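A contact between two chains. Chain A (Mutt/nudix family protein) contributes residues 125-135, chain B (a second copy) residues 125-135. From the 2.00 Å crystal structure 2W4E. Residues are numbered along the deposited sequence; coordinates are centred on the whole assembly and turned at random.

Chain A, residues 125-135: DGPSSLTLWQA
Chain B (125-135) DGPSSLTLWQA

In each stretch, residues 126-135 belong to one α-helix that continues later in the chain, and D125(A) or D125(B) precedes it at the N-cap position. Phi/psi values cluster near -60/-45 from residue 126 to 133, and i to i+4 bonds run along both chains, for example L130(A) N to G126(A) O at 2.8 Å and Q134(B) N to L130(B) O at 2.8 Å. The helix axes come within 9.6 Å, and their N-to-C directions make an angle of 52°, with a signed crossing angle of +52°. Like residues face each other: the CA atoms of L130(A) and L130(B) are 5.3 Å apart, those of W133(A) and W133(B) 6.6 Å. The contact is therefore close to twofold symmetric, and it buries 451 Å² summed over both sides.

W133(A), W133(B), L130(A) and L130(B) supply most of that area. W133(A) and W133(B) lose 96 and 100 Å². Both point CA-to-CB toward the other helix, with chi1 -78° (m) and chi2 110° and 107°. The five-membered rings lie at 16° to each other, but their centroids are 5.3 Å apart, so the rings are slid past one another and barely overlap. What covers one face of each ring is instead the partner's CB methylene: W133(A) CB lies 3.7 Å from the centroid of the five-membered ring of W133(B), 22° off the normal, and W133(B) CB lies 3.7 Å from that of W133(A), 20° off. These are CH-pi contacts; the shortest pair between the two residues is W133(A) CB to W133(B) CG, 3.5 Å.

L130(A) and L130(B) bury 78 and 77 Å². Their CA-to-CB bonds point sideways, but chi1 t (176° and -177°) with chi2 p (48° and 45°) brings their ends nearer the other helix. Each is a knob in a hole: L130(A) sits among G126(B), S129(B), L130(B) and W133(B), and L130(B) among G126(A), S129(A), L130(A) and W133(A). L130(A) CD1 reaches W133(B) CD1 at 3.5 Å and S129(B) CB at 3.8 Å, while L130(A) CD2 lies 3.7 Å from G126(B) CA. Conversely, L130(B) CD1 is 3.6 Å from W133(A) CD1, and L130(B) CD2 is 3.8 Å from G126(A) O. An ideal CB on G126(B) would point toward the other helix and stand 3.8 Å from L130(A) CD2, an ordinary contact; the crowding would come from its own chain, at P127(B) CD, 3.1 Å.

No direct hydrogen bond crosses the contact; water does the polar bridging. Water 2 accepts from W133(A) NE1 at 2.8 Å and from Q134(B) NE2 at 3.2 Å. Water 3 does the same between W133(B) NE1, 3.0 Å, and Q134(A) NE2, 3.1 Å. The indole N-H is thus satisfied on both sides.

The helix starts are fixed within each chain. D125(A) OD2 accepts from S128(A) N at 3.0 Å, and D125(B) OD2 from S128(B) N in a weak bond of 3.4 Å.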

# COMPACT_ATOMS: atom_id res chain seq x y z
N ASP A 125 -1.56 4.22 -7.99
CA ASP A 125 -1.48 5.02 -6.74
C ASP A 125 -1.26 4.08 -5.55
O ASP A 125 -2.14 3.26 -5.24
CB ASP A 125 -2.69 5.92 -6.51
CG ASP A 125 -2.53 6.81 -5.27
OD1 ASP A 125 -1.59 7.63 -5.25
OD2 ASP A 125 -3.28 6.68 -4.30
N GLY A 126 -0.10 4.16 -4.91
CA GLY A 126 0.20 3.23 -3.79
C GLY A 126 -0.78 3.32 -2.59
O GLY A 126 -1.32 2.29 -2.18
N PRO A 127 -0.98 4.51 -2.03
CA PRO A 127 -1.91 4.64 -0.86
C PRO A 127 -3.34 4.14 -1.18
O PRO A 127 -3.97 3.47 -0.33
CB PRO A 127 -1.92 6.14 -0.57
CG PRO A 127 -0.55 6.64 -1.06
CD PRO A 127 -0.26 5.78 -2.30
N SER A 128 -3.84 4.44 -2.37
CA SER A 128 -5.14 3.91 -2.80
C SER A 128 -5.11 2.43 -2.95
O SER A 128 -6.06 1.77 -2.53
CB SER A 128 -5.67 4.55 -4.10
OG SER A 128 -5.79 5.97 -3.94
N SER A 129 -4.05 1.88 -3.56
CA SER A 129 -4.00 0.41 -3.74
C SER A 129 -3.95 -0.28 -2.38
O SER A 129 -4.58 -1.30 -2.20
CB SER A 129 -2.77 -0.08 -4.55
OG SER A 129 -2.80 0.48 -5.83
N LEU A 130 -3.16 0.26 -1.45
CA LEU A 130 -3.00 -0.44 -0.17
C LEU A 130 -4.36 -0.42 0.56
O LEU A 130 -4.73 -1.38 1.18
CB LEU A 130 -1.92 0.22 0.71
CG LEU A 130 -1.70 -0.34 2.12
CD1 LEU A 130 -1.57 -1.92 2.15
CD2 LEU A 130 -0.48 0.30 2.74
N THR A 131 -5.09 0.69 0.46
CA THR A 131 -6.39 0.78 1.15
C THR A 131 -7.36 -0.26 0.58
O THR A 131 -8.12 -0.90 1.33
CB THR A 131 -6.94 2.21 1.04
OG1 THR A 131 -6.00 3.10 1.63
CG2 THR A 131 -8.33 2.37 1.77
N LEU A 132 -7.33 -0.41 -0.74
CA LEU A 132 -8.22 -1.38 -1.43
C LEU A 132 -7.90 -2.80 -0.98
O LEU A 132 -8.81 -3.58 -0.69
CB LEU A 132 -8.12 -1.27 -2.96
CG LEU A 132 -8.87 -0.05 -3.54
CD1 LEU A 132 -8.24 0.26 -4.93
CD2 LEU A 132 -10.38 -0.38 -3.66
N TRP A 133 -6.62 -3.12 -0.90
CA TRP A 133 -6.27 -4.43 -0.39
C TRP A 133 -6.76 -4.58 1.05
O TRP A 133 -7.34 -5.60 1.38
CB TRP A 133 -4.75 -4.67 -0.46
CG TRP A 133 -4.29 -5.02 -1.81
CD1 TRP A 133 -3.54 -4.25 -2.65
CD2 TRP A 133 -4.55 -6.24 -2.51
NE1 TRP A 133 -3.30 -4.92 -3.83
CE2 TRP A 133 -3.91 -6.14 -3.78
CE3 TRP A 133 -5.23 -7.41 -2.19
CZ2 TRP A 133 -3.95 -7.17 -4.72
CZ3 TRP A 133 -5.26 -8.46 -3.13
CH2 TRP A 133 -4.61 -8.32 -4.38
N GLN A 134 -6.51 -3.60 1.91
CA GLN A 134 -6.90 -3.76 3.32
C GLN A 134 -8.42 -3.85 3.50
O GLN A 134 -8.88 -4.49 4.43
CB GLN A 134 -6.38 -2.58 4.17
CG GLN A 134 -4.84 -2.48 4.37
CD GLN A 134 -4.50 -1.13 5.03
OE1 GLN A 134 -5.32 -0.21 5.01
NE2 GLN A 134 -3.32 -1.01 5.57
N ALA A 135 -9.20 -3.21 2.62
CA ALA A 135 -10.67 -3.25 2.74
C ALA A 135 -11.31 -4.54 2.18
O ALA A 135 -12.50 -4.79 2.37
CB ALA A 135 -11.27 -2.04 2.00
N ASP B 125 5.12 0.06 7.34
CA ASP B 125 5.69 0.66 6.16
C ASP B 125 4.71 0.33 5.03
O ASP B 125 4.47 -0.84 4.75
CB ASP B 125 7.05 -0.00 5.95
CG ASP B 125 7.69 0.36 4.62
OD1 ASP B 125 7.52 1.48 4.10
OD2 ASP B 125 8.41 -0.50 4.09
N GLY B 126 4.08 1.36 4.45
CA GLY B 126 3.08 1.18 3.37
C GLY B 126 3.61 0.41 2.14
O GLY B 126 2.99 -0.53 1.67
N PRO B 127 4.78 0.81 1.62
CA PRO B 127 5.36 0.09 0.48
C PRO B 127 5.62 -1.38 0.70
O PRO B 127 5.21 -2.19 -0.16
CB PRO B 127 6.65 0.86 0.18
CG PRO B 127 6.25 2.26 0.51
CD PRO B 127 5.44 2.10 1.83
N SER B 128 6.22 -1.75 1.84
CA SER B 128 6.32 -3.18 2.19
C SER B 128 4.96 -3.89 2.27
O SER B 128 4.81 -5.03 1.77
CB SER B 128 7.09 -3.40 3.50
OG SER B 128 8.36 -2.78 3.39
N SER B 129 3.97 -3.24 2.89
CA SER B 129 2.67 -3.86 3.03
C SER B 129 2.05 -4.14 1.70
O SER B 129 1.58 -5.23 1.47
CB SER B 129 1.68 -2.98 3.83
OG SER B 129 2.17 -2.79 5.12
N LEU B 130 2.05 -3.13 0.84
CA LEU B 130 1.48 -3.27 -0.50
C LEU B 130 2.17 -4.44 -1.20
O LEU B 130 1.51 -5.25 -1.85
CB LEU B 130 1.66 -1.98 -1.32
CG LEU B 130 1.06 -1.93 -2.75
CD1 LEU B 130 -0.39 -2.48 -2.78
CD2 LEU B 130 1.04 -0.46 -3.30
N THR B 131 3.50 -4.51 -1.06
CA THR B 131 4.25 -5.61 -1.70
C THR B 131 3.70 -6.93 -1.21
O THR B 131 3.35 -7.78 -2.02
CB THR B 131 5.77 -5.49 -1.50
OG1 THR B 131 6.20 -4.24 -2.03
CG2 THR B 131 6.50 -6.64 -2.23
N LEU B 132 3.60 -7.09 0.12
CA LEU B 132 3.01 -8.30 0.71
C LEU B 132 1.60 -8.61 0.14
O LEU B 132 1.32 -9.78 -0.25
CB LEU B 132 3.01 -8.20 2.26
CG LEU B 132 4.39 -8.42 2.94
CD1 LEU B 132 4.51 -7.76 4.34
CD2 LEU B 132 4.66 -9.92 3.02
N TRP B 133 0.72 -7.61 0.11
CA TRP B 133 -0.61 -7.85 -0.48
C TRP B 133 -0.52 -8.32 -1.96
O TRP B 133 -1.19 -9.28 -2.36
CB TRP B 133 -1.48 -6.61 -0.40
CG TRP B 133 -2.04 -6.40 0.96
CD1 TRP B 133 -1.65 -5.45 1.87
CD2 TRP B 133 -3.09 -7.17 1.58
NE1 TRP B 133 -2.42 -5.58 3.03
CE2 TRP B 133 -3.28 -6.64 2.88
CE3 TRP B 133 -3.87 -8.26 1.17
CZ2 TRP B 133 -4.24 -7.14 3.76
CZ3 TRP B 133 -4.81 -8.79 2.07
CH2 TRP B 133 -4.99 -8.22 3.34
N GLN B 134 0.28 -7.62 -2.75
CA GLN B 134 0.43 -7.98 -4.16
C GLN B 134 0.96 -9.38 -4.42
O GLN B 134 0.65 -9.96 -5.46
CB GLN B 134 1.33 -6.99 -4.86
CG GLN B 134 0.73 -5.67 -5.02
CD GLN B 134 1.67 -4.72 -5.65
OE1 GLN B 134 2.87 -4.80 -5.43
NE2 GLN B 134 1.15 -3.80 -6.42
N ALA B 135 1.72 -9.94 -3.48
CA ALA B 135 2.37 -11.23 -3.66
C ALA B 135 1.54 -12.38 -3.12
O ALA B 135 1.91 -13.54 -3.32
CB ALA B 135 3.72 -11.21 -2.97
O HOH W 1 -1.36 -1.65 -7.01
O HOH W 2 -2.01 -4.12 -6.24
O HOH W 3 -2.21 -3.95 5.54